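Local atomic coordinates of neurotoxin (Clostridium botulinum, PDB entry 3N7L), a protein that probably recognises gangliosides on nerve-cell membranes, serving as the receptor-binding domain that brings a botulinum neurotoxin of the D/C mosaic type to its target. Residues I283-R289 with N301-T307. Coordinates in Å, arbitrary orientation, origin at the centre of the assembly. Residue numbers count along the deposited sequence, not the author numbering.
Sequences IIIKRIR and NVLYFNT
Two neighbouring antiparallel strands of the C-terminal receptor-binding half, 283-287 and 302-308, pair here through their backbones; over these segments their axes approach to 4.5 Å with N-to-C directions 147° apart. The register sets I284 against N306 and K286 against Y304 as hydrogen-bonded pairs (I284 N to N306 O 2.8 Å, N306 N to I284 O 2.9 Å, K286 N to Y304 O and Y304 N to K286 O both 2.9 Å), with I285-F305 and R287-L303 as non-hydrogen-bonded pairs between and beyond them. One residue is then inserted: V302 O accepts from both I288 N (2.8 Å) and R289 N (3.0 Å), while V302 N donates to R289 O (2.9 Å). I288 and R289 thus both face V302, a classic beta bulge; I288 takes the near-helical phi/psi of -116/-51 that goes with its first position.

On one face, I285 CG2 meets L303 CD2 at 3.6 Å and I285 CG1 meets F305 CE2 at 3.9 Å, all buried. On the other, Y304 (chi1 p) leans across the strands so that K286 CB lies 3.5 Å from its ring centroid, 20° off the normal, a CH-pi contact; I288 CG1 reaches the ring edge at Y304 CD1, 3.5 Å. K286 NZ leads away to a salt bridge with D244, and helix 339-345 also packs on Y304. The bulged pair belongs to the beta-trefoil that forms the C-terminal subdomain of clostridial neurotoxin receptor-binding domains.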
loop_
_atom_site.group_PDB
_atom_site.type_symbol
_atom_site.label_atom_id
_atom_site.label_comp_id
_atom_site.label_asym_id
_atom_site.label_seq_id
_atom_site.Cartn_x
_atom_site.Cartn_y
_atom_site.Cartn_z
ATOM N N ILE A 283 -5.150 -18.093 -3.928
ATOM C CA ILE A 283 -6.574 -18.108 -3.647
ATOM C C ILE A 283 -7.270 -17.164 -4.618
ATOM O O ILE A 283 -6.631 -16.287 -5.200
ATOM C CB ILE A 283 -6.878 -17.658 -2.161
ATOM C CG1 ILE A 283 -6.354 -16.241 -1.885
ATOM C CG2 ILE A 283 -6.235 -18.615 -1.184
ATOM C CD1 ILE A 283 -7.248 -15.122 -2.452
ATOM N N ILE A 284 -8.571 -17.366 -4.802
ATOM C CA ILE A 284 -9.382 -16.509 -5.653
ATOM C C ILE A 284 -10.587 -16.158 -4.787
ATOM O O ILE A 284 -11.226 -17.044 -4.218
ATOM C CB ILE A 284 -9.865 -17.229 -6.933
ATOM C CG1 ILE A 284 -8.667 -17.545 -7.833
ATOM C CG2 ILE A 284 -10.869 -16.343 -7.682
ATOM C CD1 ILE A 284 -9.012 -18.385 -9.047
ATOM N N ILE A 285 -10.884 -14.872 -4.669
ATOM C CA ILE A 285 -12.005 -14.439 -3.846
ATOM C C ILE A 285 -13.277 -14.428 -4.685
ATOM O O ILE A 285 -13.291 -13.884 -5.784
ATOM C CB ILE A 285 -11.727 -13.032 -3.261
ATOM C CG1 ILE A 285 -10.310 -12.995 -2.675
ATOM C CG2 ILE A 285 -12.740 -12.703 -2.164
ATOM C CD1 ILE A 285 -9.831 -11.594 -2.304
ATOM N N LYS A 286 -14.338 -15.041 -4.166
ATOM C CA LYS A 286 -15.616 -15.113 -4.871
ATOM C C LYS A 286 -16.708 -14.461 -4.039
ATOM O O LYS A 286 -16.861 -14.742 -2.857
ATOM C CB LYS A 286 -15.980 -16.569 -5.164
ATOM C CG LYS A 286 -14.925 -17.307 -5.980
ATOM C CD LYS A 286 -14.746 -16.678 -7.357
ATOM C CE LYS A 286 -15.989 -16.855 -8.226
ATOM N NZ LYS A 286 -15.880 -16.141 -9.536
ATOM N N ARG A 287 -17.473 -13.595 -4.683
ATOM C CA ARG A 287 -18.535 -12.846 -4.028
ATOM C C ARG A 287 -19.859 -13.587 -3.844
ATOM O O ARG A 287 -20.311 -14.311 -4.731
ATOM C CB ARG A 287 -18.754 -11.561 -4.824
ATOM C CG ARG A 287 -20.009 -10.782 -4.526
ATOM C CD ARG A 287 -20.124 -9.659 -5.550
ATOM N NE ARG A 287 -21.468 -9.103 -5.632
ATOM C CZ ARG A 287 -21.967 -8.224 -4.771
ATOM N NH1 ARG A 287 -21.225 -7.795 -3.757
ATOM N NH2 ARG A 287 -23.204 -7.776 -4.927
ATOM N N ILE A 288 -20.472 -13.401 -2.677
ATOM C CA ILE A 288 -21.769 -14.000 -2.384
ATOM C C ILE A 288 -22.795 -12.879 -2.189
ATOM O O ILE A 288 -23.857 -12.892 -2.811
ATOM C CB ILE A 288 -21.744 -14.861 -1.108
ATOM C CG1 ILE A 288 -20.725 -15.991 -1.253
ATOM C CG2 ILE A 288 -23.131 -15.448 -0.858
ATOM C CD1 ILE A 288 -20.499 -16.770 0.040
ATOM N N ARG A 289 -22.475 -11.914 -1.329
ATOM C CA ARG A 289 -23.371 -10.782 -1.064
ATOM C C ARG A 289 -22.627 -9.455 -0.931
ATOM O O ARG A 289 -21.484 -9.421 -0.477
ATOM C CB ARG A 289 -24.175 -11.011 0.219
ATOM C CG ARG A 289 -25.342 -11.969 0.088
ATOM C CD ARG A 289 -26.214 -11.926 1.340
ATOM N NE ARG A 289 -27.444 -12.704 1.193
ATOM C CZ ARG A 289 -27.489 -14.032 1.108
ATOM N NH1 ARG A 289 -28.656 -14.652 0.973
ATOM N NH2 ARG A 289 -26.371 -14.742 1.164
ATOM N N ASN A 301 -19.018 -7.104 2.653
ATOM C CA ASN A 301 -19.330 -8.127 1.648
ATOM C C ASN A 301 -19.208 -9.534 2.232
ATOM O O ASN A 301 -18.370 -9.783 3.103
ATOM C CB ASN A 301 -18.373 -8.040 0.452
ATOM C CG ASN A 301 -18.653 -6.858 -0.458
ATOM O OD1 ASN A 301 -19.477 -5.992 -0.155
ATOM N ND2 ASN A 301 -17.955 -6.818 -1.586
ATOM N N VAL A 302 -20.053 -10.447 1.764
ATOM C CA VAL A 302 -19.992 -11.840 2.197
ATOM C C VAL A 302 -19.341 -12.557 1.013
ATOM O O VAL A 302 -19.770 -12.384 -0.130
ATOM C CB VAL A 302 -21.394 -12.426 2.471
ATOM C CG1 VAL A 302 -21.265 -13.847 3.024
ATOM C CG2 VAL A 302 -22.136 -11.547 3.479
ATOM N N LEU A 303 -18.309 -13.351 1.281
ATOM C CA LEU A 303 -17.575 -14.025 0.207
ATOM C C LEU A 303 -16.988 -15.374 0.618
ATOM O O LEU A 303 -17.139 -15.808 1.763
ATOM C CB LEU A 303 -16.440 -13.095 -0.251
ATOM C CG LEU A 303 -15.596 -12.509 0.902
ATOM C CD1 LEU A 303 -14.623 -13.550 1.430
ATOM C CD2 LEU A 303 -14.828 -11.272 0.424
ATOM N N TYR A 304 -16.331 -16.045 -0.328
ATOM C CA TYR A 304 -15.673 -17.312 -0.034
ATOM C C TYR A 304 -14.376 -17.401 -0.842
ATOM O O TYR A 304 -14.116 -16.568 -1.717
ATOM C CB TYR A 304 -16.590 -18.524 -0.305
ATOM C CG TYR A 304 -17.017 -18.749 -1.743
ATOM C CD1 TYR A 304 -18.092 -18.054 -2.289
ATOM C CD2 TYR A 304 -16.364 -19.694 -2.546
ATOM C CE1 TYR A 304 -18.517 -18.292 -3.602
ATOM C CE2 TYR A 304 -16.776 -19.941 -3.855
ATOM C CZ TYR A 304 -17.854 -19.238 -4.378
ATOM O OH TYR A 304 -18.265 -19.468 -5.673
ATOM N N PHE A 305 -13.555 -18.397 -0.539
ATOM C CA PHE A 305 -12.276 -18.544 -1.221
ATOM C C PHE A 305 -12.095 -19.851 -1.977
ATOM O O PHE A 305 -12.347 -20.926 -1.446
ATOM C CB PHE A 305 -11.122 -18.407 -0.216
ATOM C CG PHE A 305 -11.141 -17.125 0.565
ATOM C CD1 PHE A 305 -11.742 -17.069 1.818
ATOM C CD2 PHE A 305 -10.551 -15.971 0.048
ATOM C CE1 PHE A 305 -11.755 -15.878 2.555
ATOM C CE2 PHE A 305 -10.558 -14.783 0.768
ATOM C CZ PHE A 305 -11.163 -14.737 2.031
ATOM N N ASN A 306 -11.637 -19.743 -3.216
ATOM C CA ASN A 306 -11.368 -20.907 -4.056
ATOM C C ASN A 306 -9.852 -21.005 -4.196
ATOM O O ASN A 306 -9.147 -20.009 -4.045
ATOM C CB ASN A 306 -11.974 -20.720 -5.457
ATOM C CG ASN A 306 -13.384 -21.260 -5.576
ATOM O OD1 ASN A 306 -14.104 -20.927 -6.515
ATOM N ND2 ASN A 306 -13.781 -22.108 -4.642
ATOM N N THR A 307 -9.352 -22.202 -4.477
ATOM C CA THR A 307 -7.920 -22.384 -4.688
ATOM C C THR A 307 -7.664 -23.621 -5.531
ATOM O O THR A 307 -8.267 -24.666 -5.311
ATOM C CB THR A 307 -7.134 -22.510 -3.360
ATOM O OG1 THR A 307 -5.739 -22.696 -3.652
ATOM C CG2 THR A 307 -7.647 -23.684 -2.527
#